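Local coordinates for protein L-lactate dehydrogenase (Trichomonas vaginalis, PDB 4UUL) that probably catalyses the NADH-dependent reduction of pyruvate to L-lactate, as a lactate dehydrogenase related to the malate dehydrogenases, at residues 87-92 / 105-110; 99-104 / 132-137; 136-141 / 325-330; 283-288 / 314-319. The protein carries 1 engineered substitution. All coordinates share one frame; numbering follows the deposited sequence. Where two conformers were deposited one is given.

Contact 1 (87-92 / 105-110). Engineered in segment 87-92: Arg91 (natural residue Leu).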
# COMPACT_ATOMS: atom_id res chain seq x y z
N ALA B 87 -16.93 -3.97 -2.57
CA ALA B 87 -18.03 -4.18 -1.63
C ALA B 87 -18.88 -5.36 -2.08
O ALA B 87 -19.20 -5.49 -3.25
CB ALA B 87 -18.92 -2.91 -1.52
N SER B 88 -19.37 -6.12 -1.11
CA SER B 88 -20.33 -7.19 -1.33
C SER B 88 -21.00 -7.49 0.02
O SER B 88 -20.57 -7.01 1.04
CB SER B 88 -19.65 -8.41 -1.88
OG SER B 88 -18.78 -8.96 -0.95
N MET B 89 -22.07 -8.27 0.01
CA MET B 89 -22.73 -8.71 1.22
C MET B 89 -21.97 -9.91 1.74
O MET B 89 -21.76 -10.88 1.01
CB MET B 89 -24.19 -9.07 0.91
CG MET B 89 -24.89 -7.98 0.09
SD MET B 89 -25.05 -6.42 1.00
CE MET B 89 -26.20 -6.93 2.28
N PRO B 90 -21.56 -9.86 3.02
CA PRO B 90 -20.93 -11.06 3.56
C PRO B 90 -22.04 -12.11 3.85
O PRO B 90 -23.21 -11.80 4.04
CB PRO B 90 -20.26 -10.56 4.86
CG PRO B 90 -21.04 -9.41 5.25
CD PRO B 90 -21.48 -8.74 3.98
N ARG B 91 -21.64 -13.35 3.93
CA ARG B 91 -22.55 -14.41 4.35
C ARG B 91 -22.92 -14.21 5.82
O ARG B 91 -22.07 -13.91 6.63
CB ARG B 91 -21.89 -15.76 4.11
CG ARG B 91 -22.89 -16.96 4.15
CD ARG B 91 -22.12 -18.28 4.00
NE ARG B 91 -21.07 -18.40 5.02
CZ ARG B 91 -21.26 -18.86 6.26
NH1 ARG B 91 -22.46 -19.32 6.65
NH2 ARG B 91 -20.25 -18.90 7.12
N LYS B 92 -24.20 -14.38 6.12
CA LYS B 92 -24.72 -14.29 7.45
C LYS B 92 -24.61 -15.63 8.11
O LYS B 92 -24.65 -16.64 7.42
CB LYS B 92 -26.19 -13.86 7.40
CG LYS B 92 -26.36 -12.48 6.86
CD LYS B 92 -27.78 -12.01 6.92
CE LYS B 92 -27.83 -10.48 7.01
NZ LYS B 92 -27.25 -9.83 5.79
N SER B 105 -27.07 -10.89 -5.36
CA SER B 105 -27.66 -10.66 -6.65
C SER B 105 -28.34 -9.29 -6.71
O SER B 105 -28.23 -8.61 -7.71
CB SER B 105 -28.61 -11.81 -7.05
OG SER B 105 -29.80 -11.81 -6.26
N VAL B 106 -29.01 -8.89 -5.63
CA VAL B 106 -29.71 -7.62 -5.61
C VAL B 106 -28.71 -6.43 -5.73
O VAL B 106 -28.89 -5.50 -6.49
CB VAL B 106 -30.56 -7.50 -4.35
CG1 VAL B 106 -31.15 -6.09 -4.25
CG2 VAL B 106 -31.68 -8.61 -4.30
N ILE B 107 -27.66 -6.52 -4.92
CA ILE B 107 -26.59 -5.52 -4.90
C ILE B 107 -26.03 -5.31 -6.29
O ILE B 107 -25.92 -4.19 -6.79
CB ILE B 107 -25.47 -6.00 -3.95
CG1 ILE B 107 -26.00 -6.10 -2.51
CG2 ILE B 107 -24.26 -5.10 -4.03
CD1 ILE B 107 -26.81 -4.93 -2.05
N PHE B 108 -25.68 -6.42 -6.93
CA PHE B 108 -25.01 -6.36 -8.21
C PHE B 108 -25.96 -6.03 -9.36
O PHE B 108 -25.54 -5.37 -10.32
CB PHE B 108 -24.11 -7.57 -8.42
CG PHE B 108 -22.86 -7.42 -7.61
CD1 PHE B 108 -22.79 -7.83 -6.30
CD2 PHE B 108 -21.79 -6.74 -8.15
CE1 PHE B 108 -21.65 -7.59 -5.53
CE2 PHE B 108 -20.63 -6.51 -7.39
CZ PHE B 108 -20.58 -6.91 -6.09
N LYS B 109 -27.24 -6.37 -9.23
CA LYS B 109 -28.20 -5.85 -10.17
C LYS B 109 -28.20 -4.31 -10.08
O LYS B 109 -28.14 -3.59 -11.09
CB LYS B 109 -29.60 -6.41 -9.86
CG LYS B 109 -30.74 -5.71 -10.57
CD LYS B 109 -32.08 -6.39 -10.36
CE LYS B 109 -33.23 -5.74 -11.06
NZ LYS B 109 -33.42 -4.36 -10.63
N ASN B 110 -28.30 -3.78 -8.87
CA ASN B 110 -28.36 -2.32 -8.67
C ASN B 110 -27.07 -1.67 -9.20
O ASN B 110 -27.11 -0.62 -9.85
CB ASN B 110 -28.51 -1.99 -7.20
CG ASN B 110 -29.88 -2.37 -6.66
OD1 ASN B 110 -30.79 -2.67 -7.40
ND2 ASN B 110 -29.99 -2.44 -5.36
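Phe108 reaches from helix 97-118 to the backbone of the loop at Ala87, where its CZ lies 3.5 Å from Ala87 O, which comes in obliquely to the ring. With CG beside the backbone N (chi1 -76°), the ring swings toward the loop although its CB does not point that way. At the edge of the same ring, close to its plane, Ser88 CB stands 4.2 Å from Phe108 CE1. Phe108, buried, is thus the firm part of the contact, set against the extended chain at Ala87 and Ser88.

One helix position back, Ile107 aims its CB at the loop and meets Met89. The methionine is folded at both chi2 and chi3, which lays its sulfur beside the isoleucine; SD is 3.7 Å from Ile107 CG1 and 3.8 Å from Ile107 CD1, the two chains crossing at about a right angle. Both residues have two deposited conformers, so the details of this pair remain doubtful, consistent with its place at the edge of the interface.

Beyond Met89 the loop peels away. Pro90, the engineered Arg91 and Lys92 are exposed and make no contact with 105-110; Arg91 instead lies against Leu100 nearer the start of the helix, with its NH1 bonded to Gln95 O. Ser88 binds NADH in another structure of this protein; the cofactor is absent here. The loop joins strand 82-85 to helix 97-118 beside the cofactor site, consistent with the mobile active-site loop that LDH/MDH enzymes carry at this point of the Rossmann fold.

Contact 2 (99-104 / 132-137)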
# COMPACT_ATOMS: atom_id res chain seq x y z
N ASP B 99 -27.52 -18.80 -0.46
CA ASP B 99 -28.05 -17.56 0.13
C ASP B 99 -27.04 -16.39 -0.04
O ASP B 99 -27.47 -15.26 -0.23
CB ASP B 99 -28.37 -17.77 1.59
CG ASP B 99 -29.36 -18.87 1.80
OD1 ASP B 99 -30.54 -18.72 1.35
OD2 ASP B 99 -28.94 -19.90 2.41
N LEU B 100 -25.76 -16.70 -0.04
CA LEU B 100 -24.74 -15.71 -0.31
C LEU B 100 -24.90 -15.18 -1.75
O LEU B 100 -24.82 -13.97 -2.00
CB LEU B 100 -23.36 -16.32 -0.15
CG LEU B 100 -22.20 -15.35 -0.50
CD1 LEU B 100 -22.08 -14.23 0.55
CD2 LEU B 100 -20.93 -16.13 -0.60
N ILE B 101 -25.10 -16.09 -2.70
CA ILE B 101 -25.32 -15.70 -4.07
C ILE B 101 -26.58 -14.86 -4.15
O ILE B 101 -26.58 -13.81 -4.80
CB ILE B 101 -25.41 -16.93 -4.97
CG1 ILE B 101 -24.08 -17.66 -5.05
CG2 ILE B 101 -25.94 -16.56 -6.32
CD1 ILE B 101 -24.24 -19.11 -5.46
N SER B 102 -27.64 -15.31 -3.49
CA SER B 102 -28.92 -14.61 -3.54
C SER B 102 -28.85 -13.19 -2.98
O SER B 102 -29.30 -12.25 -3.61
CB SER B 102 -29.97 -15.36 -2.75
OG SER B 102 -30.25 -16.57 -3.40
N SER B 103 -28.22 -13.02 -1.83
CA SER B 103 -28.21 -11.71 -1.23
C SER B 103 -27.42 -10.74 -2.13
O SER B 103 -27.74 -9.56 -2.29
CB SER B 103 -27.64 -11.78 0.19
OG SER B 103 -26.25 -12.11 0.12
N ASN B 104 -26.34 -11.23 -2.70
CA ASN B 104 -25.51 -10.37 -3.54
C ASN B 104 -26.16 -10.03 -4.88
O ASN B 104 -25.79 -9.06 -5.52
CB ASN B 104 -24.11 -10.95 -3.69
CG ASN B 104 -23.28 -10.64 -2.49
OD1 ASN B 104 -22.77 -9.54 -2.36
ND2 ASN B 104 -23.18 -11.56 -1.57
N ASP B 132 -17.50 -13.49 -6.83
CA ASP B 132 -17.16 -12.51 -7.85
C ASP B 132 -17.61 -12.90 -9.26
O ASP B 132 -18.15 -12.05 -9.97
CB ASP B 132 -15.68 -12.08 -7.80
CG ASP B 132 -14.71 -13.19 -7.98
OD1 ASP B 132 -15.09 -14.40 -7.89
OD2 ASP B 132 -13.54 -12.86 -8.18
N ASN B 133 -17.41 -14.14 -9.72
CA ASN B 133 -17.84 -14.45 -11.06
C ASN B 133 -19.33 -14.22 -11.25
O ASN B 133 -19.77 -13.68 -12.28
CB ASN B 133 -17.58 -15.93 -11.43
CG ASN B 133 -16.14 -16.36 -11.34
OD1 ASN B 133 -15.51 -16.27 -10.26
ND2 ASN B 133 -15.62 -16.92 -12.43
N THR B 134 -20.12 -14.67 -10.29
CA THR B 134 -21.57 -14.54 -10.41
C THR B 134 -22.03 -13.10 -10.20
O THR B 134 -22.87 -12.62 -10.98
CB THR B 134 -22.29 -15.49 -9.51
OG1 THR B 134 -21.96 -16.80 -9.97
CG2 THR B 134 -23.81 -15.30 -9.53
N ASN B 135 -21.41 -12.38 -9.26
CA ASN B 135 -21.70 -10.98 -9.14
C ASN B 135 -21.42 -10.22 -10.43
O ASN B 135 -22.18 -9.33 -10.82
CB ASN B 135 -20.86 -10.38 -8.00
CG ASN B 135 -21.31 -10.85 -6.62
OD1 ASN B 135 -22.43 -11.29 -6.42
ND2 ASN B 135 -20.47 -10.58 -5.63
N CYS B 136 -20.30 -10.59 -11.09
CA CYS B 136 -19.93 -9.96 -12.34
C CYS B 136 -20.99 -10.21 -13.43
O CYS B 136 -21.42 -9.32 -14.14
CB CYS B 136 -18.57 -10.47 -12.78
SG CYS B 136 -17.87 -9.63 -14.22
N GLU B 137 -21.38 -11.48 -13.56
CA GLU B 137 -22.43 -11.83 -14.53
C GLU B 137 -23.70 -11.02 -14.28
O GLU B 137 -24.32 -10.52 -15.21
CB GLU B 137 -22.70 -13.32 -14.45
CG GLU B 137 -23.78 -13.84 -15.38
CD GLU B 137 -23.50 -13.75 -16.85
OE1 GLU B 137 -22.33 -13.82 -17.26
OE2 GLU B 137 -24.51 -13.70 -17.64
O HOH W 1 -24.88 -12.81 -7.10
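Asn104 and Asn135 meet where two neighbouring helices of the Rossmann-type NAD domain pack together: helix 97-118 connects parallel strands 82-85 and 124-127, and helix 132-141 follows the second of these toward strand 151-153. The contact is small and wholly buried. Asn104 CB sits directly against the amide oxygen of its partner, 3.2 Å from Asn135 OD1. Asn104 CG lies beside the backbone N (chi1 -80°), which keeps the amide within reach of Leu100 O; it is 4.1 Å from Asn135 OD1, and the two amide planes stand 46° apart. The tip then divides. OD1 turns to the loop and accepts from Met89 N. ND2 folds back on its own helix and donates to Leu100 O over 2.9 Å, nearly straight at 167° and almost in the plane of the Asn104 amide. Leu100 O also takes the helical bond of Asn104 N, the two donors arriving from opposite faces of its carbonyl plane. Both ends of the amide are therefore held, which fixes its rotation; Asn104 is predicted to bind NAD.

A turn back on helix 97-118, Ile101 makes the apolar part: its CG2 and Thr134 CG2 touch at 4.1 Å, while Thr134 OG1 bonds to Glu323 OE1 of helix 307-337. Asn135 is anchored in turn by ND2, bonded to Gly129 O. A water donates to both Ile101 O and Asn135 OD1, 3.0 Å from each.

Contact 3 (136-141 / 325-330); sequences CEIAML and EIALNH
No ring or amide takes part where Ile138 and Leu141 meet Ala327 and Leu328; the one aromatic group of the two segments, the imidazole of His330, is turned to Ser102 and Ser105 on helix 97-118. What does the touching is methyl groups. Ile138 CD1 is the central one: it lies 3.6 Å from Ala327 CB and 3.7 Å from Leu328 CD2, so that the end of the isoleucine rests in the notch between two successive residues of the other helix. Its CG1 also follows along the alanine, 3.8 Å from Ala327 CB. CG1 is beside the backbone N (chi1 -66°), and a second bend at chi2 (-62°) puts CD1 between Ala327 and Leu328.

Leu328 starts off beside the other helix and only its branch end closes in, sliding past Ile138 in the opposite direction. Its CD2 also reaches Leu141, at 4.2 Å from Leu141 CD1, where the two leucines cross at about a right angle. Leu141 is exposed, whereas Ile138 and Ala327 are buried: the inner end of the row is closed, in part by Ile101 against Ala327, and the outer end faces solvent.

The short helix segments come to 10.7 Å axis to axis and cross at -48°, a wide spacing, bridged by the end of Ile138, which reaches the short side chain of Ala327. In this way the long helix 307-337 of the C-terminal domain is laid against helix 132-141 of the NAD domain. Between these two segments only carbon meets carbon, and the hold is shape and burial alone; polar fixing of the helices comes from one turn further back, where Thr134 bonds Glu323.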
# COMPACT_ATOMS: atom_id res chain seq x y z
N CYS B 136 -20.30 -10.59 -11.09
CA CYS B 136 -19.93 -9.96 -12.34
C CYS B 136 -20.99 -10.21 -13.43
O CYS B 136 -21.42 -9.32 -14.14
CB CYS B 136 -18.57 -10.47 -12.78
SG CYS B 136 -17.87 -9.63 -14.22
N GLU B 137 -21.38 -11.48 -13.56
CA GLU B 137 -22.43 -11.83 -14.53
C GLU B 137 -23.70 -11.02 -14.28
O GLU B 137 -24.32 -10.52 -15.21
CB GLU B 137 -22.70 -13.32 -14.45
CG GLU B 137 -23.78 -13.84 -15.38
CD GLU B 137 -23.50 -13.75 -16.85
OE1 GLU B 137 -22.33 -13.82 -17.26
OE2 GLU B 137 -24.51 -13.70 -17.64
N ILE B 138 -24.15 -10.96 -13.02
CA ILE B 138 -25.37 -10.24 -12.69
C ILE B 138 -25.22 -8.76 -13.03
O ILE B 138 -26.16 -8.15 -13.56
CB ILE B 138 -25.77 -10.53 -11.22
CG1 ILE B 138 -26.16 -12.01 -11.02
CG2 ILE B 138 -26.88 -9.62 -10.77
CD1 ILE B 138 -27.36 -12.49 -11.84
N ALA B 139 -24.10 -8.15 -12.62
CA ALA B 139 -23.95 -6.72 -12.94
C ALA B 139 -24.00 -6.50 -14.43
O ALA B 139 -24.73 -5.59 -14.90
CB ALA B 139 -22.66 -6.20 -12.38
N MET B 140 -23.32 -7.35 -15.19
CA MET B 140 -23.30 -7.20 -16.63
C MET B 140 -24.70 -7.36 -17.23
O MET B 140 -25.09 -6.58 -18.11
CB MET B 140 -22.33 -8.23 -17.20
CG MET B 140 -22.27 -8.24 -18.72
SD MET B 140 -21.17 -9.49 -19.41
CE MET B 140 -21.80 -10.99 -18.73
N LEU B 141 -25.45 -8.37 -16.79
CA LEU B 141 -26.81 -8.57 -17.33
C LEU B 141 -27.73 -7.40 -17.09
O LEU B 141 -28.66 -7.18 -17.82
CB LEU B 141 -27.45 -9.82 -16.70
CG LEU B 141 -26.86 -11.16 -17.19
CD1 LEU B 141 -27.47 -12.27 -16.37
CD2 LEU B 141 -27.06 -11.40 -18.71
N GLU B 325 -28.21 -19.44 -12.20
CA GLU B 325 -29.59 -19.79 -12.01
C GLU B 325 -30.11 -19.39 -10.62
O GLU B 325 -31.22 -18.89 -10.46
CB GLU B 325 -29.76 -21.29 -12.23
CG GLU B 325 -31.20 -21.83 -12.08
CD GLU B 325 -31.18 -23.37 -12.23
OE1 GLU B 325 -30.51 -23.87 -13.16
OE2 GLU B 325 -31.75 -24.05 -11.37
N ILE B 326 -29.30 -19.63 -9.59
CA ILE B 326 -29.72 -19.28 -8.24
C ILE B 326 -29.95 -17.77 -8.14
O ILE B 326 -30.94 -17.31 -7.58
CB ILE B 326 -28.64 -19.71 -7.19
CG1 ILE B 326 -28.57 -21.24 -7.08
CG2 ILE B 326 -28.91 -19.05 -5.82
CD1 ILE B 326 -27.38 -21.74 -6.31
N ALA B 327 -29.02 -16.99 -8.66
CA ALA B 327 -29.07 -15.53 -8.58
C ALA B 327 -30.28 -15.02 -9.34
O ALA B 327 -31.05 -14.23 -8.80
CB ALA B 327 -27.79 -14.92 -9.16
N LEU B 328 -30.46 -15.50 -10.58
CA LEU B 328 -31.61 -15.04 -11.37
C LEU B 328 -32.95 -15.47 -10.78
O LEU B 328 -33.88 -14.70 -10.75
CB LEU B 328 -31.48 -15.47 -12.84
CG LEU B 328 -30.34 -14.78 -13.59
CD1 LEU B 328 -30.27 -15.32 -15.00
CD2 LEU B 328 -30.50 -13.27 -13.66
N ASN B 329 -32.98 -16.65 -10.21
CA ASN B 329 -34.22 -17.09 -9.57
C ASN B 329 -34.56 -16.24 -8.35
O ASN B 329 -35.70 -15.88 -8.12
CB ASN B 329 -34.12 -18.56 -9.16
CG ASN B 329 -35.34 -18.99 -8.31
OD1 ASN B 329 -36.45 -19.05 -8.82
ND2 ASN B 329 -35.13 -19.24 -7.01
N HIS B 330 -33.55 -15.91 -7.53
CA HIS B 330 -33.80 -15.06 -6.38
C HIS B 330 -34.41 -13.73 -6.83
O HIS B 330 -35.40 -13.24 -6.26
CB HIS B 330 -32.50 -14.84 -5.60
CG HIS B 330 -32.68 -13.99 -4.39
ND1 HIS B 330 -33.18 -14.49 -3.21
CD2 HIS B 330 -32.35 -12.69 -4.14
CE1 HIS B 330 -33.22 -13.52 -2.31
NE2 HIS B 330 -32.74 -12.41 -2.85

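Contact 4 (283-288 / 314-319)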
# COMPACT_ATOMS: atom_id res chain seq x y z
N VAL B 283 -21.68 -17.28 -18.82
CA VAL B 283 -21.19 -17.05 -17.48
C VAL B 283 -19.87 -16.25 -17.59
O VAL B 283 -19.38 -16.01 -18.69
CB VAL B 283 -20.98 -18.33 -16.69
CG1 VAL B 283 -22.31 -19.03 -16.41
CG2 VAL B 283 -20.01 -19.27 -17.40
N VAL B 284 -19.33 -15.89 -16.43
CA VAL B 284 -18.02 -15.25 -16.29
C VAL B 284 -17.11 -16.34 -15.75
O VAL B 284 -17.40 -16.95 -14.71
CB VAL B 284 -18.12 -14.02 -15.39
CG1 VAL B 284 -16.71 -13.47 -15.04
CG2 VAL B 284 -18.99 -12.97 -16.02
N PHE B 285 -16.00 -16.60 -16.45
CA PHE B 285 -15.19 -17.80 -16.25
C PHE B 285 -13.72 -17.39 -16.29
O PHE B 285 -13.34 -16.63 -17.19
CB PHE B 285 -15.55 -18.75 -17.40
CG PHE B 285 -15.03 -20.18 -17.27
CD1 PHE B 285 -13.71 -20.52 -17.59
CD2 PHE B 285 -15.90 -21.19 -16.91
CE1 PHE B 285 -13.28 -21.81 -17.50
CE2 PHE B 285 -15.45 -22.49 -16.82
CZ PHE B 285 -14.17 -22.82 -17.10
N SER B 286 -12.92 -17.85 -15.33
CA SER B 286 -11.51 -17.51 -15.36
C SER B 286 -10.78 -18.32 -16.43
O SER B 286 -10.90 -19.55 -16.51
CB SER B 286 -10.87 -17.74 -13.99
OG SER B 286 -9.52 -17.31 -14.03
N PHE B 287 -10.10 -17.59 -17.31
CA PHE B 287 -9.29 -18.15 -18.40
C PHE B 287 -7.86 -17.64 -18.30
O PHE B 287 -7.64 -16.56 -17.74
CB PHE B 287 -9.79 -17.66 -19.76
CG PHE B 287 -11.08 -18.29 -20.26
CD1 PHE B 287 -11.07 -19.49 -20.92
CD2 PHE B 287 -12.29 -17.67 -20.08
CE1 PHE B 287 -12.22 -20.06 -21.42
CE2 PHE B 287 -13.46 -18.22 -20.60
CZ PHE B 287 -13.41 -19.40 -21.28
N PRO B 288 -6.92 -18.37 -18.91
CA PRO B 288 -5.59 -17.77 -19.14
C PRO B 288 -5.71 -16.68 -20.20
O PRO B 288 -6.19 -16.95 -21.33
CB PRO B 288 -4.76 -18.93 -19.61
CG PRO B 288 -5.75 -19.83 -20.34
CD PRO B 288 -7.10 -19.67 -19.58
N ASP B 314 -15.36 -28.86 -16.96
CA ASP B 314 -16.78 -29.15 -17.10
C ASP B 314 -17.50 -28.97 -15.78
O ASP B 314 -18.61 -28.45 -15.72
CB ASP B 314 -16.96 -30.57 -17.63
CG ASP B 314 -16.46 -30.75 -19.06
OD1 ASP B 314 -16.22 -29.76 -19.78
OD2 ASP B 314 -16.29 -31.95 -19.43
N PHE B 315 -16.87 -29.41 -14.69
CA PHE B 315 -17.52 -29.33 -13.39
C PHE B 315 -17.67 -27.86 -12.97
O PHE B 315 -18.70 -27.44 -12.43
CB PHE B 315 -16.69 -30.08 -12.35
CG PHE B 315 -17.30 -30.16 -11.01
CD1 PHE B 315 -18.18 -31.19 -10.70
CD2 PHE B 315 -16.97 -29.25 -10.03
CE1 PHE B 315 -18.73 -31.29 -9.43
CE2 PHE B 315 -17.54 -29.31 -8.77
CZ PHE B 315 -18.41 -30.36 -8.46
N THR B 316 -16.64 -27.03 -13.17
CA THR B 316 -16.69 -25.63 -12.75
C THR B 316 -17.61 -24.85 -13.68
O THR B 316 -18.33 -23.95 -13.24
CB THR B 316 -15.30 -25.02 -12.61
OG1 THR B 316 -15.40 -23.77 -11.89
CG2 THR B 316 -14.65 -24.73 -13.96
N GLU B 317 -17.68 -25.21 -14.96
CA GLU B 317 -18.67 -24.63 -15.86
C GLU B 317 -20.08 -24.89 -15.38
O GLU B 317 -20.92 -23.98 -15.27
CB GLU B 317 -18.49 -25.20 -17.26
CG GLU B 317 -19.53 -24.79 -18.31
CD GLU B 317 -19.37 -25.60 -19.58
OE1 GLU B 317 -19.36 -26.83 -19.51
OE2 GLU B 317 -19.27 -25.01 -20.60
N LYS B 318 -20.37 -26.15 -15.06
CA LYS B 318 -21.69 -26.52 -14.54
C LYS B 318 -22.01 -25.72 -13.27
O LYS B 318 -23.11 -25.19 -13.08
CB LYS B 318 -21.72 -28.05 -14.28
CG LYS B 318 -23.04 -28.54 -13.74
CD LYS B 318 -23.00 -30.09 -13.65
CE LYS B 318 -24.26 -30.73 -13.10
NZ LYS B 318 -24.55 -30.34 -11.75
N ASP B 319 -21.02 -25.59 -12.38
CA ASP B 319 -21.17 -24.84 -11.13
C ASP B 319 -21.53 -23.38 -11.42
O ASP B 319 -22.47 -22.84 -10.81
CB ASP B 319 -19.86 -24.91 -10.38
CG ASP B 319 -19.86 -24.27 -9.06
OD1 ASP B 319 -20.87 -24.33 -8.36
OD2 ASP B 319 -18.80 -23.70 -8.66
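Thr316 OG1 is bonded both to Asn185 N and to Ser189 OG, a grip that fits the rotation in which its methyl faces Phe285. With OG1 anti to the backbone N (chi1 -166°), the methyl is left in the crowded position between N and the carbonyl carbon, from where it meets the phenylalanine: CG2 is 3.7 Å from both Phe285 CE2 and Phe285 CZ, touching the far end of the ring obliquely. Next along the helix, the backbone of Glu317 stands at the ring's edge, near its plane, with Glu317 N 4.0 Å from Phe285 CE2. Glu317 CB adds a looser touch at 4.1 Å from the same carbon Phe285 CE2, while its extended chain carries the carboxylate away to Lys280 N.

The Phe285 ring leaves the strand toward the helix, its CG opposite the backbone N (chi1 -169°). Leu313 and Leu320 of that helix, with Val271 and Ile279, pack round it. On the strand side Phe285 CD1 lies 3.8 Å above one face of the Phe287 ring, displaced toward the rim.

The loop that holds Thr316 includes His186, predicted to be the proton acceptor, its side chain about 8 Å from that of Thr316. Asp319 OD2 bonds to the same two loop residues, Asn185 and Ser189. The whole is an alpha-on-beta packing of the LDH/MDH C-terminal domain, the long helix 307-337 lying against antiparallel strand 284-291.

In the fold
Contacts 1 and 2 share helix 97-118, their centres about 7 Å apart, and join where Phe108 CE1 packs 3.2 Å from Asn135 ND2. Ser88 of contact 1 lies about 3 Å, side chain to side chain, from Asn104 of contact 2, both cofactor-site residues (Asn104 by prediction). Contact 3 lies about 7 Å from contact 2, centre to centre, and extends the same helix cluster through helix 132-141, bringing in helix 307-337 from the other domain. Contact 4, its centre about 15 Å from those of contacts 2 and 3, uses that helix further toward its start. Asn133 ND2 bonds Val284 O at 2.9 Å, tying contacts 2 and 4 next to Asp132, whose OD1 bonds His186 ND1.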